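Local coordinates for protein soluble lytic murein transglycosylase (Pseudomonas aeruginosa, PDB 5OHU) that probably cleaves the glycan strands of peptidoglycan as a lytic transglycosylase, turning over bacterial cell wall by both exolytic and endolytic action, at residues 158-161 against 162-165. Sequence-based numbering, arbitrary orientation.
With PO4 (phosphate ion), chain B.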
loop_
_atom_site.group_PDB
_atom_site.type_symbol
_atom_site.label_atom_id
_atom_site.label_comp_id
_atom_site.label_asym_id
_atom_site.label_seq_id
_atom_site.Cartn_x
_atom_site.Cartn_y
_atom_site.Cartn_z
ATOM N N SER A 158 -5.052 21.350 3.493
ATOM C CA SER A 158 -4.843 22.335 4.538
ATOM C C SER A 158 -3.709 21.900 5.464
ATOM O O SER A 158 -3.600 20.728 5.840
ATOM C CB SER A 158 -6.127 22.544 5.325
ATOM O OG SER A 158 -7.177 22.898 4.451
ATOM N N GLN A 159 -2.858 22.843 5.804
ATOM C CA GLN A 159 -1.708 22.603 6.645
ATOM C C GLN A 159 -1.990 23.055 8.074
ATOM O O GLN A 159 -2.906 23.844 8.324
ATOM C CB GLN A 159 -0.484 23.339 6.081
ATOM C CG GLN A 159 0.073 22.808 4.746
ATOM C CD GLN A 159 0.668 21.367 4.803
ATOM O OE1 GLN A 159 0.104 20.451 5.405
ATOM N NE2 GLN A 159 1.834 21.196 4.194
ATOM N N PRO A 160 -1.232 22.547 9.041
ATOM C CA PRO A 160 -1.448 22.928 10.442
ATOM C C PRO A 160 -1.189 24.407 10.689
ATOM O O PRO A 160 -0.583 25.128 9.891
ATOM C CB PRO A 160 -0.443 22.070 11.207
ATOM C CG PRO A 160 -0.150 20.910 10.307
ATOM C CD PRO A 160 -0.255 21.453 8.905
ATOM N N ALA A 161 -1.641 24.829 11.869
ATOM C CA ALA A 161 -1.577 26.225 12.290
ATOM C C ALA A 161 -0.169 26.798 12.232
ATOM O O ALA A 161 0.019 27.948 11.816
ATOM C CB ALA A 161 -2.125 26.344 13.710
ATOM N N ALA A 162 0.832 26.042 12.686
ATOM C CA ALA A 162 2.188 26.585 12.653
ATOM C C ALA A 162 2.609 26.915 11.227
ATOM O O ALA A 162 3.416 27.830 11.010
ATOM C CB ALA A 162 3.183 25.608 13.290
ATOM N N CYS A 163 2.080 26.182 10.243
ATOM C CA CYS A 163 2.388 26.496 8.851
ATOM C C CYS A 163 1.745 27.806 8.433
ATOM O O CYS A 163 2.350 28.598 7.699
ATOM C CB CYS A 163 1.954 25.352 7.948
ATOM S SG CYS A 163 2.696 23.790 8.465
ATOM N N ASP A 164 0.536 28.067 8.918
ATOM C CA ASP A 164 -0.074 29.374 8.691
ATOM C C ASP A 164 0.824 30.499 9.196
ATOM O O ASP A 164 0.979 31.533 8.536
ATOM C CB ASP A 164 -1.441 29.435 9.368
ATOM C CG ASP A 164 -2.418 30.277 8.603
ATOM O OD1 ASP A 164 -2.957 29.775 7.595
ATOM O OD2 ASP A 164 -2.631 31.445 8.996
ATOM N N THR A 165 1.455 30.298 10.352
ATOM C CA THR A 165 2.394 31.292 10.865
ATOM C C THR A 165 3.602 31.437 9.942
ATOM O O THR A 165 4.033 32.551 9.621
ATOM C CB THR A 165 2.833 30.888 12.267
ATOM O OG1 THR A 165 1.732 31.056 13.160
ATOM C CG2 THR A 165 4.015 31.737 12.728
HETATM P P PO4 B . -3.251 26.711 5.271
HETATM O O1 PO4 B . -4.660 27.009 5.711
HETATM O O2 PO4 B . -3.171 25.293 4.771
HETATM O O3 PO4 B . -2.860 27.693 4.193
HETATM O O4 PO4 B . -2.307 26.868 6.438
#
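Pro160 O accepts from Asp164 N at 3.3 Å, with the donor in the carbonyl plane and an N-H...O angle of 153°, and the same oxygen takes a weak, bent bond from Cys163 N. One residue on, Thr165 N reaches Ala161 O at 3.1 Å, again in the carbonyl plane. Two i to i+4 bonds in succession show that regular helical geometry is established from the first turn of helix 161-172, with Pro160 as its N-cap residue. Just ahead of that turn, Gln159 N donates to O2 of a phosphate ion, probably from the crystallisation liquor, at 2.7 Å along a nearly straight line (174°). Arg184 also bonds this phosphate, and Asp164 OD1 stands 3.2 Å from its O4. Apolar packing lies beyond these bonds: Gln159 CB meets Cys163 CB at 3.7 Å, and Pro160 CD touches Cys163 SG at 3.8 Å. With CG anti to its carbonyl carbon (chi1 -69°) and the chain bent at chi2, Gln159 leads its amide away from residues 162-165, and NE2 hydrogen-bonds Leu152 O in helix 142-153. The buried Cys163 SG forms the disulfide with Cys130, tying this helix start to helix 126-138, whose Thr126 touches Gln159, Pro160 and Cys163.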